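PDB 5UJU: NAD-dependent aldehyde dehydrogenase from Burkholderia multivorans, which probably oxidises aldehydes to carboxylic acids with NAD+ as the electron acceptor, as members of the aldehyde dehydrogenase family do. Local coordinates for residues K198-V203 with F554-S559; A169-Q174 with A548-R553. All coordinates share one frame; numbering follows the deposited sequence.

Two contacts made by the C-terminal part of the chain illustrate how one continuous run of residues can be anchored by different chemistry. In interaction 2, residues 548-553, around the short helix 547-550, sit against helix 158-175; this contact, centred about 17 Å from the centre of the chain, rests on van der Waals packing, mainly of Val550. Interaction 1 follows directly, where strand 554-562 pairs with strand 191-211 through main-chain hydrogen bonds, its centre about 31 Å from the chain centre. Both contacts are largely buried and reach the second subunit, the strand pair through salt bridges as well as packing. They meet where Phe554 CZ lies 4.0 Å from Gln174 CB.

Interaction 1: K198-V203 with F554-S559; sequences KRYTIV and FRVVQS. With EDO (1,2-ethanediol), chain I.
Strands 198-203 and 554-559 run antiparallel at 152°, and Arg199 with Ser559, Thr201 with Val557 and Val203 with Arg555 form three hydrogen-bonded pairs, each closed by two main-chain N-H...O bonds and separated by the non-hydrogen-bonded pairs Tyr200-Gln558 and Ile202-Val556. The Val203-Arg555 bonds are nearly straight: Val203 N donates to Arg555 O at 2.7 Å and 176°. On the face carrying Tyr200, Ile202, Val556 and Gln558, the tyrosine ring and the Gln558 side chain lie side by side and point the same way, with ring and amide planes almost perpendicular; Tyr200 CD1 is 3.6 Å from Gln558 CB. The amide has its polar partner in Phe531 of the second subunit, and Tyr200 OH bonds to Ser529 O of that subunit. Val556 is reached from two directions, its CG1 by Tyr200 CB and its CG2 by Ile202 CD1. With CG2 anti to its backbone N, Ile202 sets that methyl 3.7 Å from Phe554 CD1. Across the other face, Val203 CG2 meets Val557 CG2 at 3.8 Å, while Ser559 OG lies 3.4 Å from Arg199 CB. Water donates to Val557 O at 2.9 Å, giving this carbonyl a second partner besides Thr201 N. Arg555 folds back through bends at chi2 and chi3, and its NE binds Phe554 O at 2.6 Å. Arg555 NH2 and the Lys198 ammonium form salt bridges with Asp546 and Asp530 of the second subunit, and Lys198 also makes a cation-pi interaction with Trp184 and binds an ethanediol probably left from crystallisation. Ser559 pairs in parallel with a strand of the second subunit, carrying the sheet across the interface. The arrangement is characteristic of the oligomerisation region of the aldehyde dehydrogenase fold, an antiparallel beta extension that projects onto the partner subunit.

Interaction 2: A169-Q174 with A548-R553; sequences AYAWDQ and AFVANR
Val550 points its isopropyl group at helix 158-175, where Tyr170, Ala171 and Gln174 receive it in an apolar helix-to-turn contact of the aldehyde dehydrogenase fold. The valine opens a type I beta turn that runs to Arg553. Its CG2, placed between the backbone N and the carbonyl carbon, lies against the helix backbone, 3.5 Å from Tyr170 O. CG1 comes 4.1 Å from Tyr170 CB, and both methyls approach that atom from the same side, while the tyrosine ring leads away toward Ile28 and Phe531. Gln174 bends at chi2 and crosses Val550 obliquely, its CG 4.0 Å from Val550 CG2 and 4.2 Å from Ala551 CB; its amide turns to Gln174 of the second subunit, with which it forms a weak hydrogen bond. Behind the turn, Arg553 reaches back over Phe549, with NH2 above one face of the ring and offset toward its rim. Salt bridges from NH1 to Asp228 and Asp294 hold this guanidinium further, and its NE donates an in-plane hydrogen bond to Phe549 O at 2.7 Å and 163°.

Interaction 1: K198-V203 with F554-S559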
loop_
_atom_site.group_PDB
_atom_site.type_symbol
_atom_site.label_atom_id
_atom_site.label_comp_id
_atom_site.label_asym_id
_atom_site.label_seq_id
_atom_site.Cartn_x
_atom_site.Cartn_y
_atom_site.Cartn_z
ATOM N N LYS A 198 -21.550 1.491 15.234
ATOM C CA LYS A 198 -20.703 1.755 14.091
ATOM C C LYS A 198 -21.076 0.781 12.987
ATOM O O LYS A 198 -21.402 -0.377 13.251
ATOM C CB LYS A 198 -19.216 1.601 14.451
ATOM C CG LYS A 198 -18.776 2.292 15.741
ATOM C CD LYS A 198 -18.955 3.805 15.644
ATOM C CE LYS A 198 -18.464 4.528 16.903
ATOM N NZ LYS A 198 -16.979 4.560 17.007
ATOM N N ARG A 199 -21.025 1.250 11.753
ATOM C CA ARG A 199 -21.253 0.407 10.591
ATOM C C ARG A 199 -20.093 0.622 9.634
ATOM O O ARG A 199 -19.648 1.752 9.444
ATOM C CB ARG A 199 -22.614 0.751 9.940
ATOM C CG ARG A 199 -22.887 0.164 8.558
ATOM C CD ARG A 199 -24.279 0.600 8.085
ATOM N NE ARG A 199 -24.532 0.386 6.661
ATOM C CZ ARG A 199 -25.628 0.803 6.028
ATOM N NH1 ARG A 199 -26.582 1.452 6.694
ATOM N NH2 ARG A 199 -25.781 0.562 4.732
ATOM N N TYR A 200 -19.571 -0.458 9.063
ATOM C CA TYR A 200 -18.409 -0.377 8.185
ATOM C C TYR A 200 -18.773 -0.988 6.841
ATOM O O TYR A 200 -19.129 -2.170 6.762
ATOM C CB TYR A 200 -17.194 -1.081 8.805
ATOM C CG TYR A 200 -16.872 -0.576 10.196
ATOM C CD1 TYR A 200 -16.108 0.568 10.380
ATOM C CD2 TYR A 200 -17.357 -1.232 11.326
ATOM C CE1 TYR A 200 -15.825 1.047 11.651
ATOM C CE2 TYR A 200 -17.078 -0.763 12.607
ATOM C CZ TYR A 200 -16.306 0.377 12.758
ATOM O OH TYR A 200 -16.018 0.851 14.014
ATOM N N THR A 201 -18.652 -0.192 5.790
ATOM C CA THR A 201 -18.944 -0.617 4.433
ATOM C C THR A 201 -17.629 -0.717 3.675
ATOM O O THR A 201 -16.850 0.238 3.661
ATOM C CB THR A 201 -19.887 0.380 3.752
ATOM O OG1 THR A 201 -21.077 0.526 4.541
ATOM C CG2 THR A 201 -20.256 -0.081 2.347
ATOM N N ILE A 202 -17.371 -1.876 3.072
ATOM C CA ILE A 202 -16.180 -2.059 2.244
ATOM C C ILE A 202 -16.463 -1.484 0.863
ATOM O O ILE A 202 -17.387 -1.926 0.176
ATOM C CB ILE A 202 -15.796 -3.541 2.140
ATOM C CG1 ILE A 202 -15.664 -4.173 3.521
ATOM C CG2 ILE A 202 -14.505 -3.699 1.347
ATOM C CD1 ILE A 202 -14.611 -3.591 4.325
ATOM N N VAL A 203 -15.649 -0.533 0.437
ATOM C CA VAL A 203 -15.836 0.171 -0.824
ATOM C C VAL A 203 -14.646 -0.109 -1.739
ATOM O O VAL A 203 -13.498 0.151 -1.360
ATOM C CB VAL A 203 -16.011 1.682 -0.599
ATOM C CG1 VAL A 203 -16.214 2.402 -1.924
ATOM C CG2 VAL A 203 -17.215 1.940 0.331
ATOM N N PHE A 554 -9.230 -1.774 -1.639
ATOM C CA PHE A 554 -10.550 -1.430 -1.125
ATOM C C PHE A 554 -10.337 -0.393 -0.038
ATOM O O PHE A 554 -9.220 -0.231 0.477
ATOM C CB PHE A 554 -11.292 -2.655 -0.539
ATOM C CG PHE A 554 -10.602 -3.233 0.666
ATOM C CD1 PHE A 554 -10.966 -2.841 1.951
ATOM C CD2 PHE A 554 -9.542 -4.114 0.513
ATOM C CE1 PHE A 554 -10.305 -3.345 3.063
ATOM C CE2 PHE A 554 -8.869 -4.614 1.624
ATOM C CZ PHE A 554 -9.251 -4.234 2.898
ATOM N N ARG A 555 -11.408 0.321 0.299
ATOM C CA ARG A 555 -11.412 1.233 1.430
ATOM C C ARG A 555 -12.613 0.895 2.306
ATOM O O ARG A 555 -13.458 0.072 1.940
ATOM C CB ARG A 555 -11.433 2.703 0.976
ATOM C CG ARG A 555 -10.288 3.131 0.037
ATOM C CD ARG A 555 -8.952 3.389 0.772
ATOM N NE ARG A 555 -8.343 2.144 1.236
ATOM C CZ ARG A 555 -7.608 2.029 2.336
ATOM N NH1 ARG A 555 -7.380 3.090 3.095
ATOM N NH2 ARG A 555 -7.116 0.842 2.687
ATOM N N VAL A 556 -12.657 1.493 3.495
ATOM C CA VAL A 556 -13.746 1.289 4.455
ATOM C C VAL A 556 -14.387 2.641 4.738
ATOM O O VAL A 556 -13.708 3.570 5.198
ATOM C CB VAL A 556 -13.250 0.636 5.754
ATOM C CG1 VAL A 556 -14.409 0.321 6.683
ATOM C CG2 VAL A 556 -12.471 -0.637 5.441
ATOM N N VAL A 557 -15.688 2.754 4.460
ATOM C CA VAL A 557 -16.471 3.952 4.757
ATOM C C VAL A 557 -17.389 3.623 5.928
ATOM O O VAL A 557 -18.243 2.731 5.836
ATOM C CB VAL A 557 -17.279 4.433 3.537
ATOM C CG1 VAL A 557 -18.276 5.530 3.959
ATOM C CG2 VAL A 557 -16.352 4.964 2.442
ATOM N N GLN A 558 -17.217 4.328 7.033
ATOM C CA GLN A 558 -17.989 4.004 8.218
ATOM C C GLN A 558 -19.097 5.014 8.454
ATOM O O GLN A 558 -19.111 6.116 7.898
ATOM C CB GLN A 558 -17.102 3.953 9.447
ATOM C CG GLN A 558 -16.635 5.307 9.900
ATOM C CD GLN A 558 -15.865 5.217 11.199
ATOM O OE1 GLN A 558 -14.808 4.561 11.271
ATOM N NE2 GLN A 558 -16.402 5.840 12.244
ATOM N N SER A 559 -20.036 4.608 9.298
ATOM C CA SER A 559 -21.051 5.503 9.826
ATOM C C SER A 559 -21.222 5.185 11.299
ATOM O O SER A 559 -20.916 4.074 11.752
ATOM C CB SER A 559 -22.390 5.363 9.088
ATOM O OG SER A 559 -22.893 4.047 9.225
HETATM C C1 EDO I . -16.725 9.023 19.372
HETATM O O1 EDO I . -15.613 9.500 18.609
HETATM C C2 EDO I . -17.113 7.625 18.904
HETATM O O2 EDO I . -17.121 7.549 17.473
HETATM O O HOH W 1 -21.108 2.757 6.435
#

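Interaction 2: A169-Q174 with A548-R553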
loop_
_atom_site.group_PDB
_atom_site.type_symbol
_atom_site.label_atom_id
_atom_site.label_comp_id
_atom_site.label_asym_id
_atom_site.label_seq_id
_atom_site.Cartn_x
_atom_site.Cartn_y
_atom_site.Cartn_z
ATOM N N ALA A 169 -6.899 -15.142 -1.772
ATOM C CA ALA A 169 -6.752 -15.496 -0.364
ATOM C C ALA A 169 -6.208 -14.326 0.454
ATOM O O ALA A 169 -6.696 -14.056 1.558
ATOM C CB ALA A 169 -5.843 -16.725 -0.220
ATOM N N TYR A 170 -5.189 -13.630 -0.064
ATOM C CA TYR A 170 -4.683 -12.438 0.621
ATOM C C TYR A 170 -5.762 -11.359 0.740
ATOM O O TYR A 170 -5.882 -10.707 1.783
ATOM C CB TYR A 170 -3.459 -11.884 -0.106
ATOM C CG TYR A 170 -2.168 -12.535 0.350
ATOM C CD1 TYR A 170 -1.611 -13.594 -0.356
ATOM C CD2 TYR A 170 -1.548 -12.126 1.520
ATOM C CE1 TYR A 170 -0.424 -14.206 0.079
ATOM C CE2 TYR A 170 -0.374 -12.724 1.963
ATOM C CZ TYR A 170 0.174 -13.761 1.239
ATOM O OH TYR A 170 1.315 -14.342 1.693
ATOM N N ALA A 171 -6.533 -11.136 -0.330
ATOM C CA ALA A 171 -7.632 -10.171 -0.272
ATOM C C ALA A 171 -8.614 -10.540 0.831
ATOM O O ALA A 171 -8.894 -9.733 1.720
ATOM C CB ALA A 171 -8.345 -10.094 -1.623
ATOM N N TRP A 172 -9.119 -11.775 0.804
ATOM C CA TRP A 172 -10.048 -12.227 1.840
ATOM C C TRP A 172 -9.411 -12.128 3.229
ATOM O O TRP A 172 -10.079 -11.764 4.203
ATOM C CB TRP A 172 -10.499 -13.659 1.534
ATOM C CG TRP A 172 -11.334 -14.298 2.616
ATOM C CD1 TRP A 172 -11.064 -15.447 3.305
ATOM C CD2 TRP A 172 -12.569 -13.795 3.144
ATOM N NE1 TRP A 172 -12.065 -15.698 4.223
ATOM C CE2 TRP A 172 -12.999 -14.699 4.140
ATOM C CE3 TRP A 172 -13.362 -12.675 2.858
ATOM C CZ2 TRP A 172 -14.185 -14.516 4.854
ATOM C CZ3 TRP A 172 -14.540 -12.489 3.577
ATOM C CH2 TRP A 172 -14.933 -13.405 4.566
ATOM N N ASP A 173 -8.106 -12.408 3.334
ATOM C CA ASP A 173 -7.433 -12.327 4.628
ATOM C C ASP A 173 -7.570 -10.934 5.252
ATOM O O ASP A 173 -7.748 -10.807 6.466
ATOM C CB ASP A 173 -5.960 -12.693 4.455
ATOM C CG ASP A 173 -5.278 -13.050 5.769
ATOM O OD1 ASP A 173 -5.953 -13.510 6.712
ATOM O OD2 ASP A 173 -4.050 -12.879 5.844
ATOM N N GLN A 174 -7.485 -9.878 4.436
ATOM C CA GLN A 174 -7.716 -8.514 4.912
ATOM C C GLN A 174 -9.203 -8.222 5.120
ATOM O O GLN A 174 -9.583 -7.574 6.101
ATOM C CB GLN A 174 -7.151 -7.494 3.920
ATOM C CG GLN A 174 -5.667 -7.535 3.714
ATOM C CD GLN A 174 -4.947 -7.360 5.031
ATOM O OE1 GLN A 174 -5.429 -6.654 5.923
ATOM N NE2 GLN A 174 -3.788 -7.967 5.157
ATOM N N ALA A 548 0.474 -6.034 1.386
ATOM C CA ALA A 548 0.539 -4.760 0.684
ATOM C C ALA A 548 -0.006 -4.884 -0.732
ATOM O O ALA A 548 -0.476 -3.897 -1.302
ATOM C CB ALA A 548 1.978 -4.235 0.645
ATOM N N PHE A 549 0.032 -6.089 -1.304
ATOM C CA PHE A 549 -0.428 -6.280 -2.670
ATOM C C PHE A 549 -1.946 -6.116 -2.805
ATOM O O PHE A 549 -2.409 -5.849 -3.918
ATOM C CB PHE A 549 0.005 -7.657 -3.193
ATOM C CG PHE A 549 -0.262 -7.868 -4.669
ATOM C CD1 PHE A 549 0.457 -7.163 -5.621
ATOM C CD2 PHE A 549 -1.235 -8.759 -5.095
ATOM C CE1 PHE A 549 0.218 -7.351 -6.979
ATOM C CE2 PHE A 549 -1.479 -8.960 -6.445
ATOM C CZ PHE A 549 -0.750 -8.253 -7.394
ATOM N N VAL A 550 -2.709 -6.251 -1.718
ATOM C CA VAL A 550 -4.178 -6.179 -1.780
ATOM C C VAL A 550 -4.793 -5.146 -0.841
ATOM O O VAL A 550 -5.932 -4.692 -1.093
ATOM C CB VAL A 550 -4.804 -7.563 -1.493
ATOM C CG1 VAL A 550 -4.329 -8.598 -2.475
ATOM C CG2 VAL A 550 -4.528 -7.994 -0.050
ATOM N N ALA A 551 -4.140 -4.750 0.255
ATOM C CA ALA A 551 -4.816 -4.012 1.320
ATOM C C ALA A 551 -5.266 -2.623 0.899
ATOM O O ALA A 551 -6.123 -2.037 1.569
ATOM C CB ALA A 551 -3.909 -3.884 2.547
ATOM N N ASN A 552 -4.702 -2.071 -0.166
ATOM C CA ASN A 552 -5.078 -0.744 -0.626
ATOM C C ASN A 552 -6.122 -0.773 -1.742
ATOM O O ASN A 552 -6.489 0.287 -2.243
ATOM C CB ASN A 552 -3.848 0.018 -1.120
ATOM C CG ASN A 552 -3.870 1.472 -0.724
ATOM O OD1 ASN A 552 -4.731 1.912 0.043
ATOM N ND2 ASN A 552 -2.921 2.235 -1.245
ATOM N N ARG A 553 -6.560 -1.952 -2.192
ATOM C CA ARG A 553 -7.481 -2.012 -3.331
ATOM C C ARG A 553 -8.938 -1.828 -2.934
ATOM O O ARG A 553 -9.801 -1.736 -3.818
ATOM C CB ARG A 553 -7.312 -3.341 -4.082
ATOM C CG ARG A 553 -5.844 -3.611 -4.531
ATOM C CD ARG A 553 -5.751 -4.881 -5.383
ATOM N NE ARG A 553 -4.362 -5.205 -5.706
ATOM C CZ ARG A 553 -3.806 -5.084 -6.910
ATOM N NH1 ARG A 553 -4.513 -4.653 -7.956
ATOM N NH2 ARG A 553 -2.521 -5.397 -7.069
#